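PDB 4F2N: superoxide dismutase from Leishmania major, which catalyses the dismutation of superoxide to dioxygen and hydrogen peroxide at a mononuclear iron site. Local coordinates for residues E34-G39 / N107-W112; S64-K69 / A102-N107; D138-S143 / E211-V216. One frame throughout, in Å; residues are numbered along the deposited sequence.

Interaction 1: E34-G39 / N107-W112; sequences ELPTLG and NHSFFW. With FE2 (Fe (II) ion), chain N.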
loop_
_atom_site.group_PDB
_atom_site.type_symbol
_atom_site.label_atom_id
_atom_site.label_comp_id
_atom_site.label_asym_id
_atom_site.label_seq_id
_atom_site.Cartn_x
_atom_site.Cartn_y
_atom_site.Cartn_z
ATOM N N GLU B 34 -22.616 6.715 2.501
ATOM C CA GLU B 34 -23.019 5.728 3.512
ATOM C C GLU B 34 -22.320 4.408 3.235
ATOM O O GLU B 34 -22.172 4.022 2.065
ATOM C CB GLU B 34 -24.524 5.437 3.442
ATOM C CG GLU B 34 -25.477 6.543 3.823
ATOM C CD GLU B 34 -26.918 6.041 3.796
ATOM O OE1 GLU B 34 -27.305 5.277 4.719
ATOM O OE2 GLU B 34 -27.667 6.399 2.861
ATOM N N LEU B 35 -21.905 3.693 4.283
ATOM C CA LEU B 35 -21.424 2.319 4.076
ATOM C C LEU B 35 -22.563 1.543 3.403
ATOM O O LEU B 35 -23.700 1.588 3.869
ATOM C CB LEU B 35 -21.093 1.615 5.388
ATOM C CG LEU B 35 -19.721 1.455 6.006
ATOM C CD1 LEU B 35 -19.864 0.444 7.140
ATOM C CD2 LEU B 35 -18.656 0.981 5.013
ATOM N N PRO B 36 -22.273 0.833 2.311
ATOM C CA PRO B 36 -23.333 0.079 1.627
ATOM C C PRO B 36 -23.816 -1.140 2.399
ATOM O O PRO B 36 -23.059 -1.763 3.163
ATOM C CB PRO B 36 -22.659 -0.377 0.323
ATOM C CG PRO B 36 -21.213 -0.435 0.651
ATOM C CD PRO B 36 -20.956 0.650 1.666
ATOM N N THR B 37 -25.088 -1.458 2.195
ATOM C CA THR B 37 -25.682 -2.674 2.732
ATOM C C THR B 37 -25.090 -3.853 1.947
ATOM O O THR B 37 -25.119 -3.856 0.725
ATOM C CB THR B 37 -27.222 -2.620 2.589
ATOM O OG1 THR B 37 -27.716 -1.437 3.242
ATOM C CG2 THR B 37 -27.884 -3.855 3.217
ATOM N N LEU B 38 -24.533 -4.837 2.637
ATOM C CA LEU B 38 -23.921 -5.980 1.962
ATOM C C LEU B 38 -24.971 -6.996 1.510
ATOM O O LEU B 38 -25.994 -7.178 2.182
ATOM C CB LEU B 38 -22.871 -6.640 2.865
ATOM C CG LEU B 38 -21.662 -5.783 3.289
ATOM C CD1 LEU B 38 -20.769 -6.549 4.242
ATOM C CD2 LEU B 38 -20.837 -5.310 2.096
ATOM N N GLY B 39 -24.720 -7.669 0.387
ATOM C CA GLY B 39 -25.641 -8.714 -0.103
ATOM C C GLY B 39 -25.874 -9.886 0.854
ATOM O O GLY B 39 -26.656 -10.787 0.573
ATOM N N ASN B 107 -14.481 2.404 -4.808
ATOM C CA ASN B 107 -13.756 1.161 -5.125
ATOM C C ASN B 107 -14.222 0.037 -4.223
ATOM O O ASN B 107 -14.468 -1.074 -4.708
ATOM C CB ASN B 107 -12.234 1.324 -5.004
ATOM C CG ASN B 107 -11.674 2.283 -6.029
ATOM O OD1 ASN B 107 -12.296 2.543 -7.080
ATOM N ND2 ASN B 107 -10.497 2.810 -5.742
ATOM N N HIS B 108 -14.367 0.325 -2.925
ATOM C CA HIS B 108 -14.823 -0.716 -1.964
ATOM C C HIS B 108 -16.260 -1.111 -2.203
ATOM O O HIS B 108 -16.597 -2.298 -2.136
ATOM C CB HIS B 108 -14.621 -0.288 -0.492
ATOM C CG HIS B 108 -13.166 -0.334 -0.048
ATOM N ND1 HIS B 108 -12.299 0.693 -0.271
ATOM C CD2 HIS B 108 -12.427 -1.349 0.539
ATOM C CE1 HIS B 108 -11.083 0.364 0.170
ATOM N NE2 HIS B 108 -11.138 -0.898 0.654
ATOM N N SER B 109 -17.134 -0.137 -2.463
ATOM C CA SER B 109 -18.546 -0.425 -2.749
ATOM C C SER B 109 -18.693 -1.362 -3.924
ATOM O O SER B 109 -19.508 -2.285 -3.913
ATOM C CB SER B 109 -19.339 0.880 -2.976
ATOM O OG SER B 109 -19.308 1.646 -1.782
ATOM N N PHE B 110 -17.886 -1.120 -4.940
ATOM C CA PHE B 110 -17.936 -1.911 -6.159
ATOM C C PHE B 110 -17.439 -3.317 -5.862
ATOM O O PHE B 110 -18.067 -4.304 -6.264
ATOM C CB PHE B 110 -17.098 -1.250 -7.281
ATOM C CG PHE B 110 -17.270 -1.940 -8.605
ATOM C CD1 PHE B 110 -18.447 -1.775 -9.339
ATOM C CD2 PHE B 110 -16.272 -2.755 -9.112
ATOM C CE1 PHE B 110 -18.619 -2.409 -10.570
ATOM C CE2 PHE B 110 -16.442 -3.404 -10.338
ATOM C CZ PHE B 110 -17.609 -3.233 -11.067
ATOM N N PHE B 111 -16.334 -3.402 -5.109
ATOM C CA PHE B 111 -15.785 -4.676 -4.635
ATOM C C PHE B 111 -16.815 -5.542 -3.907
ATOM O O PHE B 111 -16.897 -6.749 -4.187
ATOM C CB PHE B 111 -14.591 -4.391 -3.708
ATOM C CG PHE B 111 -13.734 -5.579 -3.392
ATOM C CD1 PHE B 111 -13.326 -6.478 -4.388
ATOM C CD2 PHE B 111 -13.276 -5.772 -2.092
ATOM C CE1 PHE B 111 -12.501 -7.559 -4.075
ATOM C CE2 PHE B 111 -12.430 -6.857 -1.776
ATOM C CZ PHE B 111 -12.043 -7.738 -2.769
ATOM N N TRP B 112 -17.576 -4.966 -2.977
ATOM C CA TRP B 112 -18.584 -5.769 -2.265
ATOM C C TRP B 112 -19.636 -6.319 -3.184
ATOM O O TRP B 112 -20.103 -7.440 -2.981
ATOM C CB TRP B 112 -19.254 -4.981 -1.138
ATOM C CG TRP B 112 -18.279 -4.352 -0.175
ATOM C CD1 TRP B 112 -18.305 -3.044 0.317
ATOM C CD2 TRP B 112 -17.098 -4.972 0.439
ATOM N NE1 TRP B 112 -17.246 -2.819 1.170
ATOM C CE2 TRP B 112 -16.481 -3.940 1.286
ATOM C CE3 TRP B 112 -16.504 -6.225 0.366
ATOM C CZ2 TRP B 112 -15.332 -4.182 2.027
ATOM C CZ3 TRP B 112 -15.339 -6.459 1.112
ATOM C CH2 TRP B 112 -14.766 -5.464 1.928
HETATM FE FE FE2 N . -9.528 -2.164 0.755
HETATM O O HOH W 1 -22.791 -7.018 -1.621
HETATM O O HOH W 2 -8.306 -0.709 -0.465
#

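Interaction 2: S64-K69 / A102-N107; sequences SAYVDK and AAQHFN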
loop_
_atom_site.group_PDB
_atom_site.type_symbol
_atom_site.label_atom_id
_atom_site.label_comp_id
_atom_site.label_asym_id
_atom_site.label_seq_id
_atom_site.Cartn_x
_atom_site.Cartn_y
_atom_site.Cartn_z
ATOM N N SER B 64 -15.390 1.975 6.337
ATOM C CA SER B 64 -16.092 2.938 7.183
ATOM C C SER B 64 -15.319 4.248 7.358
ATOM O O SER B 64 -15.915 5.323 7.347
ATOM C CB SER B 64 -16.415 2.330 8.536
ATOM O OG SER B 64 -17.166 3.261 9.294
ATOM N N ALA B 65 -14.000 4.160 7.499
ATOM C CA ALA B 65 -13.206 5.367 7.686
ATOM C C ALA B 65 -13.240 6.266 6.449
ATOM O O ALA B 65 -13.258 7.486 6.578
ATOM C CB ALA B 65 -11.756 5.024 8.070
ATOM N N TYR B 66 -13.218 5.674 5.253
ATOM C CA TYR B 66 -13.327 6.471 4.008
ATOM C C TYR B 66 -14.688 7.178 3.927
ATOM O O TYR B 66 -14.777 8.332 3.515
ATOM C CB TYR B 66 -13.172 5.567 2.768
ATOM C CG TYR B 66 -11.792 4.958 2.622
ATOM C CD1 TYR B 66 -10.660 5.774 2.475
ATOM C CD2 TYR B 66 -11.618 3.580 2.600
ATOM C CE1 TYR B 66 -9.380 5.229 2.323
ATOM C CE2 TYR B 66 -10.354 3.024 2.452
ATOM C CZ TYR B 66 -9.239 3.858 2.303
ATOM O OH TYR B 66 -7.999 3.294 2.138
ATOM N N VAL B 67 -15.744 6.475 4.311
ATOM C CA VAL B 67 -17.123 7.062 4.303
ATOM C C VAL B 67 -17.147 8.266 5.255
ATOM O O VAL B 67 -17.621 9.362 4.909
ATOM C CB VAL B 67 -18.190 5.989 4.671
ATOM C CG1 VAL B 67 -19.552 6.604 5.034
ATOM C CG2 VAL B 67 -18.321 4.979 3.531
ATOM N N ASP B 68 -16.591 8.070 6.442
ATOM C CA ASP B 68 -16.633 9.113 7.486
ATOM C C ASP B 68 -15.821 10.326 7.065
ATOM O O ASP B 68 -16.268 11.472 7.219
ATOM C CB ASP B 68 -16.157 8.564 8.852
ATOM C CG ASP B 68 -17.123 7.524 9.455
ATOM O OD1 ASP B 68 -18.236 7.306 8.925
ATOM O OD2 ASP B 68 -16.765 6.900 10.471
ATOM N N LYS B 69 -14.639 10.092 6.504
ATOM C CA LYS B 69 -13.771 11.210 6.103
ATOM C C LYS B 69 -14.378 11.977 4.941
ATOM O O LYS B 69 -14.421 13.224 4.953
ATOM C CB LYS B 69 -12.363 10.698 5.776
ATOM C CG LYS B 69 -11.357 11.782 5.403
ATOM C CD LYS B 69 -11.057 12.689 6.562
ATOM C CE LYS B 69 -9.955 13.657 6.172
ATOM N NZ LYS B 69 -9.339 14.212 7.404
ATOM N N ALA B 102 -13.180 9.619 -1.869
ATOM C CA ALA B 102 -14.321 9.348 -2.785
ATOM C C ALA B 102 -14.055 8.124 -3.655
ATOM O O ALA B 102 -14.905 7.194 -3.742
ATOM C CB ALA B 102 -14.615 10.573 -3.648
ATOM N N ALA B 103 -12.857 8.069 -4.237
ATOM C CA ALA B 103 -12.458 6.898 -5.047
ATOM C C ALA B 103 -12.401 5.635 -4.192
ATOM O O ALA B 103 -12.926 4.616 -4.605
ATOM C CB ALA B 103 -11.127 7.134 -5.764
ATOM N N GLN B 104 -11.775 5.682 -3.007
ATOM C CA GLN B 104 -11.773 4.483 -2.148
ATOM C C GLN B 104 -13.177 4.042 -1.742
ATOM O O GLN B 104 -13.455 2.831 -1.634
ATOM C CB GLN B 104 -10.873 4.659 -0.904
ATOM C CG GLN B 104 -9.377 4.615 -1.239
ATOM C CD GLN B 104 -8.912 3.214 -1.690
ATOM O OE1 GLN B 104 -9.120 2.818 -2.851
ATOM N NE2 GLN B 104 -8.274 2.476 -0.789
ATOM N N HIS B 105 -14.077 5.001 -1.493
ATOM C CA HIS B 105 -15.470 4.650 -1.176
ATOM C C HIS B 105 -16.100 3.908 -2.334
ATOM O O HIS B 105 -16.677 2.830 -2.169
ATOM C CB HIS B 105 -16.295 5.879 -0.742
ATOM C CG HIS B 105 -17.765 5.597 -0.526
ATOM N ND1 HIS B 105 -18.219 4.450 0.046
ATOM C CD2 HIS B 105 -18.904 6.377 -0.797
ATOM C CE1 HIS B 105 -19.560 4.493 0.138
ATOM N NE2 HIS B 105 -19.987 5.655 -0.397
ATOM N N PHE B 106 -15.951 4.463 -3.518
ATOM C CA PHE B 106 -16.477 3.831 -4.718
ATOM C C PHE B 106 -15.811 2.456 -4.918
ATOM O O PHE B 106 -16.510 1.452 -5.173
ATOM C CB PHE B 106 -16.245 4.723 -5.955
ATOM C CG PHE B 106 -16.519 4.007 -7.261
ATOM C CD1 PHE B 106 -17.798 4.021 -7.814
ATOM C CD2 PHE B 106 -15.515 3.285 -7.912
ATOM C CE1 PHE B 106 -18.080 3.315 -8.996
ATOM C CE2 PHE B 106 -15.775 2.580 -9.089
ATOM C CZ PHE B 106 -17.069 2.603 -9.637
ATOM N N ASN B 107 -14.481 2.404 -4.808
ATOM C CA ASN B 107 -13.756 1.161 -5.125
ATOM C C ASN B 107 -14.222 0.037 -4.223
ATOM O O ASN B 107 -14.468 -1.074 -4.708
ATOM C CB ASN B 107 -12.234 1.324 -5.004
ATOM C CG ASN B 107 -11.674 2.283 -6.029
ATOM O OD1 ASN B 107 -12.296 2.543 -7.080
ATOM N ND2 ASN B 107 -10.497 2.810 -5.742
#

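Interaction 3: D138-S143 / E211-V216; sequences DDFMVS and ELWQIV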
loop_
_atom_site.group_PDB
_atom_site.type_symbol
_atom_site.label_atom_id
_atom_site.label_comp_id
_atom_site.label_asym_id
_atom_site.label_seq_id
_atom_site.Cartn_x
_atom_site.Cartn_y
_atom_site.Cartn_z
ATOM N N ASP B 138 -10.061 -19.509 -18.186
ATOM C CA ASP B 138 -8.804 -19.873 -17.511
ATOM C C ASP B 138 -7.640 -18.929 -17.849
ATOM O O ASP B 138 -6.903 -18.505 -16.945
ATOM C CB ASP B 138 -8.431 -21.326 -17.802
ATOM C CG ASP B 138 -9.433 -22.318 -17.217
ATOM O OD1 ASP B 138 -10.215 -21.955 -16.310
ATOM O OD2 ASP B 138 -9.446 -23.482 -17.666
ATOM N N ASP B 139 -7.481 -18.598 -19.134
ATOM C CA ASP B 139 -6.440 -17.663 -19.569
ATOM C C ASP B 139 -6.681 -16.235 -19.011
ATOM O O ASP B 139 -5.728 -15.561 -18.576
ATOM C CB ASP B 139 -6.296 -17.616 -21.092
ATOM C CG ASP B 139 -5.789 -18.933 -21.710
ATOM O OD1 ASP B 139 -4.924 -19.626 -21.149
ATOM O OD2 ASP B 139 -6.257 -19.272 -22.806
ATOM N N PHE B 140 -7.932 -15.769 -19.008
ATOM C CA PHE B 140 -8.230 -14.515 -18.329
ATOM C C PHE B 140 -7.848 -14.563 -16.842
ATOM O O PHE B 140 -7.175 -13.661 -16.348
ATOM C CB PHE B 140 -9.704 -14.104 -18.486
ATOM C CG PHE B 140 -10.177 -13.184 -17.398
ATOM C CD1 PHE B 140 -9.779 -11.855 -17.388
ATOM C CD2 PHE B 140 -10.978 -13.655 -16.363
ATOM C CE1 PHE B 140 -10.180 -10.999 -16.382
ATOM C CE2 PHE B 140 -11.370 -12.797 -15.334
ATOM C CZ PHE B 140 -10.972 -11.465 -15.349
ATOM N N MET B 141 -8.269 -15.606 -16.125
ATOM C CA MET B 141 -7.946 -15.696 -14.695
ATOM C C MET B 141 -6.429 -15.654 -14.423
ATOM O O MET B 141 -5.984 -14.957 -13.506
ATOM C CB MET B 141 -8.555 -16.977 -14.093
ATOM C CG MET B 141 -10.060 -16.863 -13.941
ATOM S SD MET B 141 -10.806 -18.379 -13.319
ATOM C CE MET B 141 -12.411 -17.742 -12.843
ATOM N N VAL B 142 -5.651 -16.426 -15.198
ATOM C CA VAL B 142 -4.198 -16.442 -15.071
ATOM C C VAL B 142 -3.624 -15.025 -15.272
ATOM O O VAL B 142 -2.851 -14.543 -14.434
ATOM C CB VAL B 142 -3.549 -17.474 -16.035
ATOM C CG1 VAL B 142 -2.051 -17.240 -16.186
ATOM C CG2 VAL B 142 -3.813 -18.897 -15.534
ATOM N N SER B 143 -4.051 -14.357 -16.342
ATOM C CA SER B 143 -3.627 -12.973 -16.630
ATOM C C SER B 143 -4.018 -11.995 -15.528
ATOM O O SER B 143 -3.241 -11.065 -15.177
ATOM C CB SER B 143 -4.233 -12.493 -17.955
ATOM O OG SER B 143 -3.778 -13.322 -19.014
ATOM N N GLU B 211 -7.645 -17.799 -4.849
ATOM C CA GLU B 211 -8.812 -18.309 -4.127
ATOM C C GLU B 211 -10.029 -17.399 -4.303
ATOM O O GLU B 211 -11.160 -17.859 -4.218
ATOM C CB GLU B 211 -8.479 -18.566 -2.649
ATOM C CG GLU B 211 -7.466 -19.695 -2.475
ATOM C CD GLU B 211 -7.178 -20.065 -1.026
ATOM O OE1 GLU B 211 -8.016 -19.767 -0.139
ATOM O OE2 GLU B 211 -6.101 -20.678 -0.770
ATOM N N LEU B 212 -9.786 -16.116 -4.582
ATOM C CA LEU B 212 -10.846 -15.115 -4.692
ATOM C C LEU B 212 -11.960 -15.509 -5.667
ATOM O O LEU B 212 -13.126 -15.169 -5.444
ATOM C CB LEU B 212 -10.254 -13.758 -5.109
ATOM C CG LEU B 212 -11.180 -12.535 -5.036
ATOM C CD1 LEU B 212 -11.750 -12.261 -3.645
ATOM C CD2 LEU B 212 -10.428 -11.305 -5.536
ATOM N N TRP B 213 -11.602 -16.249 -6.723
ATOM C CA TRP B 213 -12.585 -16.645 -7.728
ATOM C C TRP B 213 -13.749 -17.388 -7.123
ATOM O O TRP B 213 -14.853 -17.299 -7.634
ATOM C CB TRP B 213 -11.948 -17.491 -8.841
ATOM C CG TRP B 213 -10.806 -16.805 -9.548
ATOM C CD1 TRP B 213 -9.485 -17.233 -9.649
ATOM C CD2 TRP B 213 -10.853 -15.524 -10.277
ATOM N NE1 TRP B 213 -8.728 -16.319 -10.368
ATOM C CE2 TRP B 213 -9.498 -15.296 -10.795
ATOM C CE3 TRP B 213 -11.857 -14.604 -10.575
ATOM C CZ2 TRP B 213 -9.169 -14.154 -11.538
ATOM C CZ3 TRP B 213 -11.510 -13.455 -11.335
ATOM C CH2 TRP B 213 -10.201 -13.252 -11.805
ATOM N N GLN B 214 -13.502 -18.124 -6.034
ATOM C CA GLN B 214 -14.551 -18.913 -5.371
ATOM C C GLN B 214 -15.658 -18.063 -4.772
ATOM O O GLN B 214 -16.724 -18.577 -4.477
ATOM C CB GLN B 214 -13.960 -19.835 -4.295
ATOM C CG GLN B 214 -12.890 -20.766 -4.834
ATOM C CD GLN B 214 -12.175 -21.501 -3.728
ATOM O OE1 GLN B 214 -12.802 -21.947 -2.779
ATOM N NE2 GLN B 214 -10.854 -21.629 -3.841
ATOM N N ILE B 215 -15.422 -16.763 -4.593
ATOM C CA ILE B 215 -16.474 -15.911 -4.029
ATOM C C ILE B 215 -16.912 -14.766 -4.966
ATOM O O ILE B 215 -17.623 -13.860 -4.533
ATOM C CB ILE B 215 -16.114 -15.317 -2.637
ATOM C CG1 ILE B 215 -14.801 -14.497 -2.696
ATOM C CG2 ILE B 215 -16.081 -16.393 -1.560
ATOM C CD1 ILE B 215 -14.609 -13.611 -1.478
ATOM N N VAL B 216 -16.558 -14.849 -6.242
ATOM C CA VAL B 216 -16.985 -13.777 -7.182
ATOM C C VAL B 216 -18.456 -13.958 -7.557
ATOM O O VAL B 216 -18.891 -15.064 -7.917
ATOM C CB VAL B 216 -16.115 -13.719 -8.442
ATOM C CG1 VAL B 216 -16.672 -12.667 -9.415
ATOM C CG2 VAL B 216 -14.681 -13.393 -8.052
#

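Interaction 1: E34-G39 / N107-W112
L38 and P36 meet the indole of W112 from two directions, one over its face and the other at its rim. The apolar part is led by L38, whose CD2 methyl lies over the five-membered ring, 4.0 Å from its centroid and 29° off the normal, a CH-pi contact. The same methyl is 3.6 Å from W112 CG, and W112 CB is just as near. P36 arrives near the plane of the indole, its CG 3.9 Å from W112 CD1. Proline suits an irregular segment like this one: its ring is compact and apolar, and it stiffens the backbone that presents it. With CG anti to its carbonyl carbon (chi1 -53°), W112 leans its indole back toward the preceding turn, where H108 O lies across the other face from L38.

Polar groups play a smaller part. P36 CG packs 3.7 Å from S109 OG in plain van der Waals contact; the hydroxyl's hydrogen bond is with H105 O, one turn earlier. A small serine lets the proline come close to the helix. No direct hydrogen bond joins the two segments. A water bridges them instead, accepting from G39 N at 2.9 Å and donating to W112 O at 3.0 Å.

Metal ligation occupies another side of the same helical turn, where H108 NE2 binds the iron together with H58, D191 and H195. Helix 96-113 is thus flanked by the extended segment 34-39 and by helix 52-71, whose H63 pairs with W112 NE1, while F110 and F111 face strand 185-191.

Interaction 2: S64-K69 / A102-N107
Y66 and Q104 pack together where helices 52-71 and 96-113 of the alpha-hairpin domain pass each other; the axes of segments 64-69 and 102-107 come within 8.7 Å, with N-to-C directions 137° apart. The phenol ring of Y66 lies flat beneath the aliphatic part of the glutamine: Q104 CB sits almost exactly over the ring centre, 3.4 Å from the centroid and only 5° off the normal. A bend at chi2 (-68°) then carries the Q104 chain along the ring toward the hydroxyl, and the carboxamide stands nearly upright on the ring plane. Glutamine fits because its methylene groups can cover an aromatic face while its amide still reaches the phenolic oxygen. By position and partners, Y66 and Q104 probably correspond to the second-shell tyrosine and glutamine of this family. The nearest side-chain atom of Q104 is about 5 Å from the bound Fe (II) ion. F152 of the second subunit packs on both residues.

On another side of the helix pair, V67 sets CG2 over one face of the H105 imidazole, 3.5 Å from H105 ND1, while that nitrogen is hydrogen-bonded to H63. A branched valine offers a methyl without competing for the polar edge.

Both ends of the Q104 amide are held. OE1 receives W156 NE1 and also N107 ND2, at 3.2 Å, whereas NE2 donates to Y66 OH in a nearly straight bond of 3.1 Å that lies close to the amide plane.

Interaction 3: D138-S143 / E211-V216
With CG beside its backbone N and the chain extended beyond it (chi2 177°), M141 reaches from its helix across the indole of W213. The tryptophan, whose own CG is likewise anti to its carbonyl carbon, sends its ring back the opposite way, and the two side chains overlap lengthwise, running in opposite senses. The overlap is therefore long: nearly the whole methionine chain lies against one face of the indole. M141 CG is nearest, 3.6 Å from W213 CE2, and makes a CH-pi contact with the six-membered ring. The sulfur follows over the five-membered ring, with SD 4.0 Å from its centroid and 3° off the normal, a clear Met-aromatic contact. At the far end the CE methyl comes within 3.7 Å of W213 CD2. Methionine suits the place because an unbranched, polarisable chain can lie along a broad flat surface.

F140 touches the outer end of the same indole. Next in sequence to M141, it starts off to one side, but its ring still reaches the tryptophan: F140 CE2 meets W213 CH2 at 3.7 Å with the ring planes inclined at 60°. Packing is the whole of the contact between the segments; the indole nitrogen is satisfied by Q145 OE1, farther along helix 137-149. F144 also packs on W213, and W218 touches M141.

F140 also packs on I170 of strand 168-174, while L212 and V216 touch A190 and F188 of strand 185-191. The contact thus belongs to the helical layer packed around the three-stranded antiparallel sheet of the alpha/beta C-terminal domain found in iron and manganese superoxide dismutases.

Interactions 1 and 2 share helix 96-113, and with it N107; their centres are 10 Å apart, and the loop closed by interaction 1 encloses interaction 2 along the chain. They also touch, E34 O lying 3.3 Å from H105 CE1 and H108 CE1 3.6 Å from Y66 CE2, so that an iron ligand of interaction 1 packs directly on the tyrosine of interaction 2. Interaction 3 belongs to the C-terminal domain, its centre about 21 Å from that of interaction 1 and 26 Å from that of interaction 2. The iron connects the two domains: H58 and H108 come from the alpha-hairpin part, D191 and H195 from the C-terminal part.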